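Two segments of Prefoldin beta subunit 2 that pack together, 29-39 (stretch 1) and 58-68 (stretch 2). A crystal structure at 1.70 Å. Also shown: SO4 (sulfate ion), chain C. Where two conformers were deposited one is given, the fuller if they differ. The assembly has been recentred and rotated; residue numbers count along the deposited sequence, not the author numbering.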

# COMPACT_ATOMS: atom_id res chain seq x y z
N GLU A 29 -5.82 -13.66 6.12
CA GLU A 29 -6.47 -13.39 4.84
C GLU A 29 -6.30 -14.60 3.92
O GLU A 29 -7.22 -14.99 3.21
CB GLU A 29 -5.90 -12.12 4.18
CG GLU A 29 -6.30 -10.84 4.94
CD GLU A 29 -5.54 -9.59 4.49
OE1 GLU A 29 -6.06 -8.48 4.72
OE2 GLU A 29 -4.42 -9.70 3.94
N LEU A 30 -5.11 -15.21 3.92
CA LEU A 30 -4.87 -16.38 3.06
C LEU A 30 -5.66 -17.60 3.55
O LEU A 30 -6.14 -18.37 2.73
CB LEU A 30 -3.37 -16.74 2.97
CG LEU A 30 -2.50 -15.68 2.29
CD1 LEU A 30 -1.01 -16.05 2.51
CD2 LEU A 30 -2.81 -15.58 0.83
N GLU A 31 -5.80 -17.76 4.87
CA GLU A 31 -6.61 -18.87 5.41
C GLU A 31 -8.09 -18.68 5.01
O GLU A 31 -8.77 -19.64 4.64
CB GLU A 31 -6.44 -18.95 6.94
CG GLU A 31 -4.96 -19.16 7.29
CD GLU A 31 -4.64 -19.12 8.78
OE1 GLU A 31 -5.29 -18.34 9.52
OE2 GLU A 31 -3.72 -19.86 9.20
N TYR A 32 -8.58 -17.43 5.02
CA TYR A 32 -9.94 -17.15 4.61
C TYR A 32 -10.10 -17.52 3.14
O TYR A 32 -11.04 -18.21 2.76
CB TYR A 32 -10.26 -15.68 4.84
CG TYR A 32 -11.73 -15.37 4.83
CD1 TYR A 32 -12.44 -15.24 6.03
CD2 TYR A 32 -12.39 -15.16 3.64
CE1 TYR A 32 -13.80 -14.89 6.02
CE2 TYR A 32 -13.75 -14.82 3.62
CZ TYR A 32 -14.44 -14.68 4.81
OH TYR A 32 -15.75 -14.27 4.79
N ALA A 33 -9.13 -17.10 2.33
CA ALA A 33 -9.17 -17.39 0.89
C ALA A 33 -9.20 -18.92 0.67
O ALA A 33 -9.93 -19.41 -0.19
CB ALA A 33 -7.94 -16.78 0.20
N GLU A 34 -8.41 -19.66 1.45
CA GLU A 34 -8.36 -21.13 1.30
C GLU A 34 -9.73 -21.74 1.54
O GLU A 34 -10.18 -22.61 0.81
CB GLU A 34 -7.35 -21.73 2.27
CG GLU A 34 -6.89 -23.13 1.90
CD GLU A 34 -5.78 -23.59 2.82
OE1 GLU A 34 -4.90 -24.35 2.37
OE2 GLU A 34 -5.78 -23.19 4.00
N GLY A 35 -10.43 -21.23 2.56
CA GLY A 35 -11.77 -21.75 2.82
C GLY A 35 -12.71 -21.58 1.65
O GLY A 35 -13.51 -22.47 1.37
N ILE A 36 -12.61 -20.44 0.95
CA ILE A 36 -13.46 -20.18 -0.20
C ILE A 36 -13.06 -21.04 -1.39
O ILE A 36 -13.91 -21.63 -2.10
CB ILE A 36 -13.38 -18.71 -0.63
CG1 ILE A 36 -13.88 -17.82 0.52
CG2 ILE A 36 -14.14 -18.50 -1.94
CD1 ILE A 36 -13.94 -16.37 0.21
N ILE A 37 -11.76 -21.10 -1.63
CA ILE A 37 -11.25 -21.85 -2.77
C ILE A 37 -11.58 -23.32 -2.68
O ILE A 37 -11.77 -23.98 -3.71
CB ILE A 37 -9.72 -21.65 -2.85
CG1 ILE A 37 -9.42 -20.21 -3.27
CG2 ILE A 37 -9.09 -22.62 -3.85
CD1 ILE A 37 -7.96 -19.76 -2.94
N THR A 38 -11.66 -23.84 -1.47
CA THR A 38 -11.94 -25.26 -1.33
C THR A 38 -13.43 -25.51 -1.09
O THR A 38 -13.81 -26.63 -0.80
CB THR A 38 -11.11 -25.87 -0.21
OG1 THR A 38 -11.47 -25.26 1.06
CG2 THR A 38 -9.62 -25.68 -0.47
N SER A 39 -14.26 -24.48 -1.24
CA SER A 39 -15.70 -24.64 -1.03
C SER A 39 -16.35 -25.33 -2.22
O SER A 39 -15.69 -25.66 -3.21
CB SER A 39 -16.39 -23.30 -0.72
OG SER A 39 -16.38 -22.38 -1.80
N THR A 58 -4.01 -21.92 -10.83
CA THR A 58 -5.03 -22.92 -10.57
C THR A 58 -5.36 -23.04 -9.08
O THR A 58 -4.66 -22.52 -8.22
CB THR A 58 -4.55 -24.31 -11.05
OG1 THR A 58 -3.44 -24.74 -10.24
CG2 THR A 58 -4.12 -24.25 -12.53
N LYS A 59 -6.45 -23.75 -8.79
CA LYS A 59 -6.84 -24.00 -7.41
C LYS A 59 -5.69 -24.68 -6.66
O LYS A 59 -5.34 -24.29 -5.57
CB LYS A 59 -8.10 -24.88 -7.39
CG LYS A 59 -8.45 -25.41 -6.02
CD LYS A 59 -9.66 -26.33 -6.09
CE LYS A 59 -9.94 -27.00 -4.75
NZ LYS A 59 -11.08 -27.98 -4.80
N ASP A 60 -5.08 -25.71 -7.25
CA ASP A 60 -3.98 -26.40 -6.60
C ASP A 60 -2.78 -25.49 -6.37
O ASP A 60 -2.12 -25.56 -5.34
CB ASP A 60 -3.56 -27.63 -7.43
CG ASP A 60 -4.54 -28.80 -7.28
OD1 ASP A 60 -4.25 -29.88 -7.85
OD2 ASP A 60 -5.58 -28.65 -6.61
N GLU A 61 -2.50 -24.59 -7.32
CA GLU A 61 -1.37 -23.69 -7.14
C GLU A 61 -1.69 -22.72 -6.01
O GLU A 61 -0.81 -22.38 -5.21
CB GLU A 61 -1.11 -22.90 -8.43
CG GLU A 61 -0.49 -23.79 -9.56
CD GLU A 61 -0.40 -23.12 -10.93
OE1 GLU A 61 -1.16 -22.18 -11.22
OE2 GLU A 61 0.43 -23.57 -11.77
N ALA A 62 -2.94 -22.28 -5.95
CA ALA A 62 -3.37 -21.33 -4.91
C ALA A 62 -3.26 -21.96 -3.53
O ALA A 62 -2.75 -21.36 -2.61
CB ALA A 62 -4.81 -20.88 -5.17
N ILE A 63 -3.72 -23.20 -3.41
CA ILE A 63 -3.63 -23.88 -2.13
C ILE A 63 -2.14 -24.05 -1.73
O ILE A 63 -1.76 -23.83 -0.58
CB ILE A 63 -4.38 -25.25 -2.18
CG1 ILE A 63 -5.88 -25.00 -2.36
CG2 ILE A 63 -4.13 -26.03 -0.89
CD1 ILE A 63 -6.68 -26.25 -2.70
N GLU A 64 -1.29 -24.40 -2.69
CA GLU A 64 0.14 -24.56 -2.39
C GLU A 64 0.76 -23.27 -1.88
O GLU A 64 1.51 -23.25 -0.88
CB GLU A 64 0.87 -25.04 -3.64
CG GLU A 64 0.80 -26.52 -3.83
CD GLU A 64 1.58 -26.99 -5.04
OE1 GLU A 64 2.66 -26.43 -5.33
OE2 GLU A 64 1.10 -27.95 -5.70
N HIS A 65 0.41 -22.17 -2.54
CA HIS A 65 0.91 -20.88 -2.13
C HIS A 65 0.43 -20.55 -0.71
O HIS A 65 1.21 -20.06 0.13
CB HIS A 65 0.45 -19.82 -3.11
CG HIS A 65 0.71 -18.43 -2.64
ND1 HIS A 65 1.98 -17.95 -2.40
CD2 HIS A 65 -0.14 -17.42 -2.35
CE1 HIS A 65 1.90 -16.69 -1.98
NE2 HIS A 65 0.62 -16.35 -1.94
N ILE A 66 -0.85 -20.81 -0.43
CA ILE A 66 -1.38 -20.49 0.88
C ILE A 66 -0.68 -21.32 1.97
O ILE A 66 -0.25 -20.78 2.99
CB ILE A 66 -2.88 -20.75 0.92
CG1 ILE A 66 -3.60 -19.74 -0.02
CG2 ILE A 66 -3.40 -20.57 2.37
CD1 ILE A 66 -5.04 -20.07 -0.29
N GLU A 67 -0.51 -22.61 1.72
CA GLU A 67 0.15 -23.43 2.72
C GLU A 67 1.61 -23.06 2.95
O GLU A 67 2.06 -23.06 4.09
CB GLU A 67 0.01 -24.92 2.37
CG GLU A 67 -1.44 -25.39 2.43
CD GLU A 67 -1.99 -25.28 3.84
OE1 GLU A 67 -1.29 -25.69 4.80
OE2 GLU A 67 -3.13 -24.78 4.01
N ARG A 68 2.35 -22.75 1.89
CA ARG A 68 3.74 -22.39 2.09
C ARG A 68 3.82 -21.05 2.80
O ARG A 68 4.63 -20.88 3.71
CB ARG A 68 4.49 -22.29 0.76
CG ARG A 68 4.55 -23.59 -0.03
CD ARG A 68 5.54 -23.50 -1.18
NE ARG A 68 5.37 -24.54 -2.19
CZ ARG A 68 4.67 -24.38 -3.31
NH1 ARG A 68 4.08 -23.22 -3.58
NH2 ARG A 68 4.57 -25.38 -4.18
S SO4 C . 5.12 -19.47 -2.70
O1 SO4 C . 6.05 -20.48 -2.16
O2 SO4 C . 4.50 -18.73 -1.59
O3 SO4 C . 4.07 -20.13 -3.49
O4 SO4 C . 5.88 -18.53 -3.56
O HOH W 1 -13.27 -26.27 -4.53

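Residues 29-37 and 59-68 are helices whose axes approach to 9.7 Å, with 151° between their N-to-C directions, so they run roughly antiparallel. The CA pairing follows that sense: Leu 30 CA lies 5.8 Å from Ile 66 CA, Glu 34 CA 6.5 Å from Ile 63 CA, and Ile 37 CA 6.8 Å from Lys 59 CA. Together the two stretches bury 506 Å², and no clear direct hydrogen bond crosses between them; the contact is mainly apolar.

Along stretch 1, Leu 30 makes the first substantial contact. Its CA-to-CB bond points toward stretch 2, bringing Leu 30 CB to 3.9 Å from Ile 66 CG2. Ile 66 CG2 also lies 3.5 Å from Leu 30 O, which is already engaged within its own helix by Glu 34 N at 2.9 Å. Ile 66 therefore packs against backbone as well as side chain, and of all the residues in the pair it has the most area covered by the opposing stretch. One turn on, Ala 33 also points toward stretch 2, and its CB sits a loose 4.4 Å from Ile 66 CD1.

The CA-to-CB bond of Glu 34 points sideways, but its extended chain (chi1 and chi2 both t) brings the end nearer. Its CB packs 3.8 Å from Ile 66 CD1, while Glu 34 OE1 lies 3.7 Å from Ile 63 CG2 and only 2.5 Å from Glu 67 OE2. Two charged carboxylates would repel at that separation, so one of the two acids probably holds a proton, although the coordinates do not say which.

Ile 37 provides the clearest interlocking: a knob in a hole formed by Lys 59, Ala 62, Ile 63 and Ile 66. Ile 37 CD1 is 4.0 Å from both Ala 62 CB and Ile 66 CD1. Ile 37 CG2 lies 3.6 Å from Lys 59 CG, a contact with the aliphatic part of the lysine, and 4.3 Å from Ile 63 CG1.

Thr 38 is the first residue to leave helical phi/psi, yet its OG1 donates to Glu 34 O at 3.0 Å. Thr 38 CG2 makes an apolar contact with Ile 63 CD1 at 3.7 Å. Lys 59, with all four chi angles t, reaches along this end, and its NZ donates to water 1 at 2.8 Å. That water donates in turn to Ile 37 O at 2.9 Å and Ser 39 O at 2.8 Å, making a polar bridge where the direct contacts are apolar.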